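Local coordinates for TRAP dicarboxylate transporter-DctP subunit (Desulfovibrio desulfuricans subsp. desulfuricans, PDB 4NHB), which binds sn-glycerol-3-phosphate and probably delivers it in the periplasm to a TRAP transporter, as the solute-binding component of that uptake system, at residues Leu106-Leu115 / Gly232-Leu240; Leu115-Glu123 / Lys263-Ala274. All coordinates share one frame; numbering follows the deposited sequence.

Contact 1: Leu106-Leu115 / Gly232-Leu240; sequences LETPMLFDNL and GHILVIHSL. With G3P (sn-glycerol-3-phosphate), chain P.
Glu107 OE2 accepts the backbone N-H of Ile237 (N to OE2 2.9 Å, 151° at the hydrogen) through its anti lone pair, and also takes a hydrogen bond from O1 of sn-glycerol-3-phosphate at 2.7 Å. Two donors thus grip one buried oxygen; the other, OE1, is bonded to Tyr178 and Thr94, so both ends of the carboxylate are fixed. The chain beyond CG is extended (chi2 -179°), which brings the carboxylate up against Val236, whose CG1 lies 3.2 Å from Glu107 OE2. His238 NE2 meets the ligand's O2 at 2.7 Å from the edge of its ring, while Glu43 holds ND1. This is the glycerol end of the ligand pocket of a TRAP solute-binding protein, built where the loop 106-115 lies against strand 235-243. Farther along, Met110 N bonds to His233 O (2.9 Å). Between these bonds, one water donates to Leu106 O and Leu235 O, and a second links Thr108 O with Leu235 N. Apolar groups fill the remainder: the side chains of Pro109 and Ile234 lie side by side and point the same way, CG to CG1 3.9 Å; those of Leu115 and Leu235 cross at about a right angle, with CD2 against CD1.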
loop_
_atom_site.group_PDB
_atom_site.type_symbol
_atom_site.label_atom_id
_atom_site.label_comp_id
_atom_site.label_asym_id
_atom_site.label_seq_id
_atom_site.Cartn_x
_atom_site.Cartn_y
_atom_site.Cartn_z
ATOM N N LEU A 106 7.634 2.397 5.238
ATOM C CA LEU A 106 7.199 2.695 3.869
ATOM C C LEU A 106 5.981 3.624 3.903
ATOM O O LEU A 106 5.781 4.422 2.990
ATOM C CB LEU A 106 6.879 1.411 3.089
ATOM C CG LEU A 106 8.098 0.519 2.710
ATOM C CD1 LEU A 106 7.731 -0.911 2.240
ATOM C CD2 LEU A 106 8.926 1.165 1.651
ATOM N N GLU A 107 5.173 3.511 4.963
ATOM C CA GLU A 107 3.966 4.324 5.135
ATOM C C GLU A 107 3.998 5.242 6.387
ATOM O O GLU A 107 2.985 5.490 7.003
ATOM C CB GLU A 107 2.724 3.400 5.127
ATOM C CG GLU A 107 2.546 2.682 3.814
ATOM C CD GLU A 107 1.324 1.777 3.719
ATOM O OE1 GLU A 107 0.764 1.380 4.769
ATOM O OE2 GLU A 107 0.936 1.449 2.557
ATOM N N THR A 108 5.185 5.763 6.714
ATOM C CA THR A 108 5.387 6.711 7.831
ATOM C C THR A 108 4.422 7.858 7.706
ATOM O O THR A 108 4.396 8.558 6.675
ATOM C CB THR A 108 6.837 7.278 7.808
ATOM O OG1 THR A 108 7.769 6.216 7.954
ATOM C CG2 THR A 108 7.078 8.323 8.904
ATOM N N PRO A 109 3.563 8.046 8.725
ATOM C CA PRO A 109 2.595 9.126 8.572
ATOM C C PRO A 109 3.280 10.484 8.484
ATOM O O PRO A 109 4.293 10.685 9.128
ATOM C CB PRO A 109 1.742 9.009 9.836
ATOM C CG PRO A 109 1.843 7.561 10.232
ATOM C CD PRO A 109 3.237 7.163 9.858
ATOM N N MET A 110 2.749 11.376 7.671
ATOM C CA MET A 110 3.262 12.747 7.603
ATOM C C MET A 110 4.694 12.840 7.109
ATOM O O MET A 110 5.402 13.782 7.455
ATOM C CB MET A 110 3.229 13.380 9.000
ATOM C CG MET A 110 1.911 13.273 9.688
ATOM S SD MET A 110 0.620 13.949 8.650
ATOM C CE MET A 110 1.399 15.419 7.970
ATOM N N LEU A 111 5.157 11.871 6.343
ATOM C CA LEU A 111 6.579 11.900 5.986
ATOM C C LEU A 111 6.852 12.587 4.641
ATOM O O LEU A 111 7.859 13.296 4.494
ATOM C CB LEU A 111 7.159 10.505 5.994
ATOM C CG LEU A 111 8.658 10.493 5.655
ATOM C CD1 LEU A 111 9.503 11.277 6.671
ATOM C CD2 LEU A 111 9.156 9.075 5.524
ATOM N N PHE A 112 5.969 12.368 3.664
ATOM C CA PHE A 112 6.161 12.892 2.314
ATOM C C PHE A 112 5.246 14.048 1.971
ATOM O O PHE A 112 4.068 14.015 2.255
ATOM C CB PHE A 112 5.973 11.771 1.283
ATOM C CG PHE A 112 6.893 10.611 1.511
ATOM C CD1 PHE A 112 8.282 10.793 1.437
ATOM C CD2 PHE A 112 6.394 9.365 1.853
ATOM C CE1 PHE A 112 9.159 9.746 1.669
ATOM C CE2 PHE A 112 7.269 8.302 2.082
ATOM C CZ PHE A 112 8.657 8.502 1.991
ATOM N N ASP A 113 5.788 15.019 1.253
ATOM C CA ASP A 113 5.112 16.274 0.995
ATOM C C ASP A 113 4.089 16.051 -0.144
ATOM O O ASP A 113 3.042 16.699 -0.193
ATOM C CB ASP A 113 6.123 17.335 0.566
ATOM C CG ASP A 113 7.025 17.809 1.695
ATOM O OD1 ASP A 113 6.647 17.692 2.865
ATOM O OD2 ASP A 113 8.114 18.332 1.396
ATOM N N ASN A 114 4.425 15.122 -1.043
ATOM C CA ASN A 114 3.629 14.786 -2.209
ATOM C C ASN A 114 4.170 13.492 -2.845
ATOM O O ASN A 114 5.165 12.932 -2.390
ATOM C CB ASN A 114 3.697 15.926 -3.191
ATOM C CG ASN A 114 5.095 16.425 -3.375
ATOM O OD1 ASN A 114 5.990 15.676 -3.775
ATOM N ND2 ASN A 114 5.313 17.698 -3.068
ATOM N N LEU A 115 3.524 13.027 -3.906
ATOM C CA LEU A 115 3.947 11.825 -4.563
ATOM C C LEU A 115 5.386 11.899 -5.077
ATOM O O LEU A 115 6.079 10.892 -5.049
ATOM C CB LEU A 115 3.040 11.498 -5.736
ATOM C CG LEU A 115 1.748 10.769 -5.458
ATOM C CD1 LEU A 115 1.002 10.618 -6.786
ATOM C CD2 LEU A 115 2.009 9.401 -4.829
ATOM N N GLY A 232 -4.709 12.807 3.913
ATOM C CA GLY A 232 -3.478 12.365 3.288
ATOM C C GLY A 232 -2.405 12.157 4.321
ATOM O O GLY A 232 -1.249 12.396 4.066
ATOM N N HIS A 233 -2.824 11.702 5.499
ATOM C CA HIS A 233 -1.954 11.455 6.628
ATOM C C HIS A 233 -0.963 10.334 6.386
ATOM O O HIS A 233 0.101 10.289 7.007
ATOM C CB HIS A 233 -2.796 11.117 7.830
ATOM C CG HIS A 233 -3.942 10.212 7.513
ATOM N ND1 HIS A 233 -5.101 10.662 6.922
ATOM C CD2 HIS A 233 -4.113 8.882 7.714
ATOM C CE1 HIS A 233 -5.936 9.648 6.760
ATOM N NE2 HIS A 233 -5.361 8.558 7.228
ATOM N N ILE A 234 -1.346 9.400 5.516
ATOM C CA ILE A 234 -0.456 8.324 5.072
ATOM C C ILE A 234 -0.580 8.135 3.542
ATOM O O ILE A 234 -1.675 8.225 3.003
ATOM C CB ILE A 234 -0.840 7.020 5.703
ATOM C CG1 ILE A 234 -0.464 7.010 7.184
ATOM C CG2 ILE A 234 -0.142 5.840 4.984
ATOM C CD1 ILE A 234 -1.076 5.910 7.943
ATOM N N LEU A 235 0.537 7.845 2.889
ATOM C CA LEU A 235 0.551 7.457 1.472
ATOM C C LEU A 235 0.734 5.948 1.418
ATOM O O LEU A 235 1.725 5.426 1.889
ATOM C CB LEU A 235 1.702 8.161 0.754
ATOM C CG LEU A 235 2.084 7.609 -0.618
ATOM C CD1 LEU A 235 0.900 7.710 -1.621
ATOM C CD2 LEU A 235 3.311 8.334 -1.149
ATOM N N VAL A 236 -0.249 5.239 0.876
ATOM C CA VAL A 236 -0.110 3.821 0.747
ATOM C C VAL A 236 0.917 3.464 -0.330
ATOM O O VAL A 236 0.865 3.942 -1.457
ATOM C CB VAL A 236 -1.488 3.130 0.467
ATOM C CG1 VAL A 236 -1.375 1.593 0.319
ATOM C CG2 VAL A 236 -2.479 3.474 1.565
ATOM N N ILE A 237 1.860 2.618 0.069
ATOM C CA ILE A 237 2.920 2.125 -0.816
ATOM C C ILE A 237 2.878 0.598 -0.814
ATOM O O ILE A 237 2.955 -0.028 0.247
ATOM C CB ILE A 237 4.294 2.571 -0.305
ATOM C CG1 ILE A 237 4.432 4.106 -0.362
ATOM C CG2 ILE A 237 5.421 1.876 -1.086
ATOM C CD1 ILE A 237 4.531 4.694 -1.787
ATOM N N HIS A 238 2.724 -0.018 -1.986
ATOM C CA HIS A 238 2.864 -1.477 -2.096
ATOM C C HIS A 238 4.073 -1.908 -2.926
ATOM O O HIS A 238 4.750 -1.081 -3.527
ATOM C CB HIS A 238 1.588 -2.059 -2.678
ATOM C CG HIS A 238 0.481 -2.181 -1.687
ATOM N ND1 HIS A 238 -0.557 -3.065 -1.861
ATOM C CD2 HIS A 238 0.246 -1.544 -0.507
ATOM C CE1 HIS A 238 -1.395 -2.970 -0.841
ATOM N NE2 HIS A 238 -0.943 -2.044 -0.012
ATOM N N SER A 239 4.334 -3.206 -2.961
ATOM C CA SER A 239 5.448 -3.782 -3.722
ATOM C C SER A 239 5.063 -5.084 -4.329
ATOM O O SER A 239 4.148 -5.747 -3.865
ATOM C CB SER A 239 6.674 -4.045 -2.849
ATOM O OG SER A 239 7.005 -2.895 -2.131
ATOM N N LEU A 240 5.781 -5.462 -5.373
ATOM C CA LEU A 240 5.751 -6.834 -5.845
ATOM C C LEU A 240 6.872 -7.578 -5.120
ATOM O O LEU A 240 8.037 -7.134 -5.106
ATOM C CB LEU A 240 5.956 -6.933 -7.362
ATOM C CG LEU A 240 4.993 -6.134 -8.253
ATOM C CD1 LEU A 240 5.344 -6.390 -9.711
ATOM C CD2 LEU A 240 3.536 -6.490 -7.970
HETATM O O1 G3P P . -0.005 -1.107 2.868
HETATM C C1 G3P P . -0.967 -1.375 3.845
HETATM C C2 G3P P . -2.371 -1.101 3.289
HETATM O O2 G3P P . -2.582 -1.906 2.161
HETATM C C3 G3P P . -3.418 -1.424 4.367
HETATM O O1P G3P P . -4.559 -0.662 4.132
HETATM O O4P G3P P . -5.244 -1.651 2.016
HETATM O O2P G3P P . -6.129 -2.645 4.185
HETATM O O3P G3P P . -6.987 -0.443 3.388
HETATM P P G3P P . -5.803 -1.405 3.388
HETATM O O HOH W 1 4.314 6.433 2.311
HETATM O O HOH W 2 3.225 8.061 4.357
#

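Contact 2: Leu115-Glu123 / Lys263-Ala274; sequences LDHARRAME and KRSADDVWAMVA
A knob-into-hole packing and a salt-bridge network join two nearly antiparallel helical segments, 115-122 and 263-274, whose axes run at 166° and approach to 11.1 Å. Trp270 is the knob, set among Leu115, Ala118, Arg119 and Met122. Arg119 lies over one face of the indole: its CB stands 3.5 Å from the centroid of the six-membered ring of Trp270, nearly on the ring normal, a CH-pi contact. With CG anti to the backbone N and the chain extended to NE, the aliphatic part runs across the ring and leaves the guanidinium nearly parallel to it, the planes 9° apart. Glu123 OE2 fixes that group's rotation, accepting from Arg119 NE at 2.8 Å in the guanidinium plane and almost straight at 174°. At another edge, Arg119 NH1 forms a salt bridge with Asp267 OD1 (2.8 Å), its hydrogen bond weak. Glu123 OE2 and Asp267 OD1 lie close as two acceptors, and Lys263 NZ probably offsets their charge, bonding to Asp267 OD1 at 2.8 Å and weakly to Glu123 OE2. Leu115 CD1 reaches Val273 and Ala274. On the sheet side, Trp270 touches Ile237 of strand 235-243 and Pro147 of strand 146-155, and its NE1 bonds to Ala145 O.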
loop_
_atom_site.group_PDB
_atom_site.type_symbol
_atom_site.label_atom_id
_atom_site.label_comp_id
_atom_site.label_asym_id
_atom_site.label_seq_id
_atom_site.Cartn_x
_atom_site.Cartn_y
_atom_site.Cartn_z
ATOM N N LEU A 115 3.524 13.027 -3.906
ATOM C CA LEU A 115 3.947 11.825 -4.563
ATOM C C LEU A 115 5.386 11.899 -5.077
ATOM O O LEU A 115 6.079 10.892 -5.049
ATOM C CB LEU A 115 3.040 11.498 -5.736
ATOM C CG LEU A 115 1.748 10.769 -5.458
ATOM C CD1 LEU A 115 1.002 10.618 -6.786
ATOM C CD2 LEU A 115 2.009 9.401 -4.829
ATOM N N ASP A 116 5.808 13.064 -5.584
ATOM C CA ASP A 116 7.111 13.170 -6.211
ATOM C C ASP A 116 8.211 12.998 -5.164
ATOM O O ASP A 116 9.214 12.347 -5.426
ATOM C CB ASP A 116 7.283 14.504 -6.932
ATOM C CG ASP A 116 6.438 14.603 -8.202
ATOM O OD1 ASP A 116 6.230 13.573 -8.870
ATOM O OD2 ASP A 116 5.988 15.727 -8.515
ATOM N N HIS A 117 7.976 13.555 -3.973
ATOM C CA HIS A 117 8.871 13.390 -2.844
ATOM C C HIS A 117 8.965 11.891 -2.535
ATOM O O HIS A 117 10.063 11.338 -2.432
ATOM C CB HIS A 117 8.364 14.198 -1.616
ATOM C CG HIS A 117 9.235 14.086 -0.402
ATOM N ND1 HIS A 117 8.930 14.674 0.801
ATOM C CD2 HIS A 117 10.417 13.445 -0.213
ATOM C CE1 HIS A 117 9.878 14.402 1.680
ATOM N NE2 HIS A 117 10.791 13.656 1.088
ATOM N N ALA A 118 7.817 11.238 -2.369
ATOM C CA ALA A 118 7.805 9.841 -1.981
ATOM C C ALA A 118 8.506 9.010 -3.036
ATOM O O ALA A 118 9.189 8.059 -2.718
ATOM C CB ALA A 118 6.380 9.345 -1.766
ATOM N N ARG A 119 8.328 9.341 -4.310
ATOM C CA ARG A 119 8.981 8.543 -5.360
ATOM C C ARG A 119 10.507 8.676 -5.345
ATOM O O ARG A 119 11.197 7.689 -5.559
ATOM C CB ARG A 119 8.438 8.904 -6.760
ATOM C CG ARG A 119 8.994 7.997 -7.863
ATOM C CD ARG A 119 8.642 8.480 -9.249
ATOM N NE ARG A 119 8.895 7.423 -10.223
ATOM C CZ ARG A 119 8.412 7.397 -11.469
ATOM N NH1 ARG A 119 8.705 6.381 -12.251
ATOM N NH2 ARG A 119 7.670 8.374 -11.939
ATOM N N ARG A 120 11.031 9.895 -5.166
ATOM C CA ARG A 120 12.456 10.067 -4.966
ATOM C C ARG A 120 12.959 9.178 -3.831
ATOM O O ARG A 120 13.953 8.484 -3.981
ATOM C CB ARG A 120 12.821 11.523 -4.693
ATOM C CG ARG A 120 12.584 12.434 -5.877
ATOM C CD ARG A 120 13.196 13.821 -5.684
ATOM N NE ARG A 120 12.616 14.626 -4.597
ATOM C CZ ARG A 120 11.513 15.368 -4.694
ATOM N NH1 ARG A 120 10.817 15.412 -5.822
ATOM N NH2 ARG A 120 11.101 16.069 -3.659
ATOM N N ALA A 121 12.276 9.181 -2.695
ATOM C CA ALA A 121 12.724 8.376 -1.554
ATOM C C ALA A 121 12.617 6.890 -1.851
ATOM O O ALA A 121 13.494 6.093 -1.503
ATOM C CB ALA A 121 11.909 8.708 -0.289
ATOM N N MET A 122 11.528 6.495 -2.480
ATOM C CA MET A 122 11.280 5.083 -2.659
ATOM C C MET A 122 12.166 4.469 -3.757
ATOM O O MET A 122 12.373 3.258 -3.784
ATOM C CB MET A 122 9.815 4.838 -2.979
ATOM C CG MET A 122 8.890 5.113 -1.813
ATOM S SD MET A 122 9.164 3.946 -0.483
ATOM C CE MET A 122 9.012 5.007 0.940
ATOM N N GLU A 123 12.699 5.296 -4.647
ATOM C CA GLU A 123 13.609 4.810 -5.678
ATOM C C GLU A 123 15.050 5.096 -5.277
ATOM O O GLU A 123 15.995 4.913 -6.075
ATOM C CB GLU A 123 13.298 5.486 -7.029
ATOM C CG GLU A 123 11.973 5.038 -7.628
ATOM C CD GLU A 123 11.634 5.720 -8.959
ATOM O OE1 GLU A 123 12.359 6.671 -9.390
ATOM O OE2 GLU A 123 10.636 5.290 -9.566
ATOM N N LYS A 263 10.342 -2.811 -12.432
ATOM C CA LYS A 263 10.656 -1.395 -12.437
ATOM C C LYS A 263 9.701 -0.665 -13.374
ATOM O O LYS A 263 9.129 0.371 -13.023
ATOM C CB LYS A 263 12.106 -1.150 -12.855
ATOM C CG LYS A 263 12.514 0.333 -12.976
ATOM C CD LYS A 263 12.010 1.209 -11.789
ATOM C CE LYS A 263 12.956 2.394 -11.457
ATOM N NZ LYS A 263 12.409 3.758 -11.781
ATOM N N ARG A 264 9.529 -1.196 -14.571
ATOM C CA ARG A 264 8.643 -0.559 -15.549
ATOM C C ARG A 264 7.189 -0.459 -15.039
ATOM O O ARG A 264 6.534 0.572 -15.190
ATOM C CB ARG A 264 8.678 -1.295 -16.899
ATOM C CG ARG A 264 10.061 -1.496 -17.506
ATOM C CD ARG A 264 10.307 -0.644 -18.774
ATOM N NE ARG A 264 9.317 -0.803 -19.853
ATOM C CZ ARG A 264 9.403 -1.669 -20.873
ATOM N NH1 ARG A 264 10.416 -2.518 -20.969
ATOM N NH2 ARG A 264 8.439 -1.710 -21.793
ATOM N N SER A 265 6.694 -1.553 -14.464
ATOM C CA SER A 265 5.374 -1.599 -13.902
ATOM C C SER A 265 5.209 -0.561 -12.772
ATOM O O SER A 265 4.246 0.190 -12.753
ATOM C CB SER A 265 5.079 -2.999 -13.375
ATOM O OG SER A 265 3.862 -2.922 -12.709
ATOM N N ALA A 266 6.165 -0.494 -11.846
ATOM C CA ALA A 266 6.105 0.501 -10.779
ATOM C C ALA A 266 6.079 1.902 -11.358
ATOM O O ALA A 266 5.298 2.780 -10.932
ATOM C CB ALA A 266 7.309 0.344 -9.881
ATOM N N ASP A 267 6.944 2.132 -12.326
ATOM C CA ASP A 267 7.025 3.449 -12.989
ATOM C C ASP A 267 5.662 3.872 -13.604
ATOM O O ASP A 267 5.251 5.041 -13.504
ATOM C CB ASP A 267 8.174 3.453 -14.026
ATOM C CG ASP A 267 9.562 3.614 -13.366
ATOM O OD1 ASP A 267 9.665 3.716 -12.118
ATOM O OD2 ASP A 267 10.582 3.628 -14.075
ATOM N N ASP A 268 4.950 2.922 -14.182
ATOM C CA ASP A 268 3.639 3.179 -14.780
ATOM C C ASP A 268 2.637 3.606 -13.711
ATOM O O ASP A 268 1.852 4.528 -13.901
ATOM C CB ASP A 268 3.131 1.920 -15.466
ATOM C CG ASP A 268 3.870 1.611 -16.787
ATOM O OD1 ASP A 268 4.604 2.471 -17.289
ATOM O OD2 ASP A 268 3.707 0.498 -17.301
ATOM N N VAL A 269 2.664 2.909 -12.573
ATOM C CA VAL A 269 1.698 3.168 -11.497
ATOM C C VAL A 269 1.956 4.547 -10.855
ATOM O O VAL A 269 0.992 5.322 -10.575
ATOM C CB VAL A 269 1.745 2.085 -10.433
ATOM C CG1 VAL A 269 0.852 2.459 -9.275
ATOM C CG2 VAL A 269 1.358 0.697 -11.015
ATOM N N TRP A 270 3.236 4.859 -10.596
ATOM C CA TRP A 270 3.598 6.199 -10.042
ATOM C C TRP A 270 2.984 7.267 -10.927
ATOM O O TRP A 270 2.518 8.300 -10.462
ATOM C CB TRP A 270 5.107 6.462 -10.019
ATOM C CG TRP A 270 5.800 5.837 -8.885
ATOM C CD1 TRP A 270 6.570 4.716 -8.920
ATOM C CD2 TRP A 270 5.805 6.293 -7.533
ATOM N NE1 TRP A 270 7.047 4.420 -7.658
ATOM C CE2 TRP A 270 6.592 5.377 -6.784
ATOM C CE3 TRP A 270 5.214 7.370 -6.876
ATOM C CZ2 TRP A 270 6.789 5.508 -5.414
ATOM C CZ3 TRP A 270 5.420 7.506 -5.519
ATOM C CH2 TRP A 270 6.205 6.573 -4.796
ATOM N N ALA A 271 3.041 7.012 -12.230
ATOM C CA ALA A 271 2.563 7.981 -13.207
ATOM C C ALA A 271 1.055 8.020 -13.392
ATOM O O ALA A 271 0.586 8.933 -14.045
ATOM C CB ALA A 271 3.257 7.768 -14.544
ATOM N N MET A 272 0.279 7.079 -12.827
ATOM C CA MET A 272 -1.164 7.128 -13.024
ATOM C C MET A 272 -2.003 7.521 -11.812
ATOM O O MET A 272 -3.154 7.831 -11.961
ATOM C CB MET A 272 -1.692 5.801 -13.554
ATOM C CG MET A 272 -1.503 4.648 -12.647
ATOM S SD MET A 272 -2.040 3.106 -13.409
ATOM C CE MET A 272 -0.802 2.788 -14.644
ATOM N N VAL A 273 -1.431 7.524 -10.624
ATOM C CA VAL A 273 -2.219 7.729 -9.427
ATOM C C VAL A 273 -2.691 9.173 -9.314
ATOM O O VAL A 273 -3.835 9.415 -9.047
ATOM C CB VAL A 273 -1.430 7.324 -8.170
ATOM C CG1 VAL A 273 -2.147 7.813 -6.912
ATOM C CG2 VAL A 273 -1.271 5.843 -8.135
ATOM N N ALA A 274 -1.811 10.143 -9.544
ATOM C CA ALA A 274 -2.222 11.548 -9.480
ATOM C C ALA A 274 -3.447 11.866 -10.354
ATOM O O ALA A 274 -4.396 12.482 -9.879
ATOM C CB ALA A 274 -1.086 12.442 -9.880
HETATM O O HOH W 3 6.655 7.051 -14.322
HETATM O O HOH W 4 14.313 5.836 -10.804
#

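Overall arrangement
Contacts 1 and 2 share Leu115, where the loop of residues 106-115 passes into helix 115-122, and their centres lie 11 Å apart. The helix packs directly on contact 1: Ala118 CB is 3.3 Å from Leu235 CD2 and 3.5 Å from Phe112 CG, and Met122 SD is 3.5 Å from Leu106 CD2. Helix 115-122 thus packs on strand 235-243 at Leu235 and in turn meets helix 252-286. Contact 1 supplies Glu107, Val236 and His238 of the ligand pocket, with Lys37, Arg151 and Arg171 among the other ligand-binding residues. Contact 2 stands farther back: the side chain of Met122 is about 11 Å from the bound sn-glycerol-3-phosphate and about 7 Å from that of Glu107.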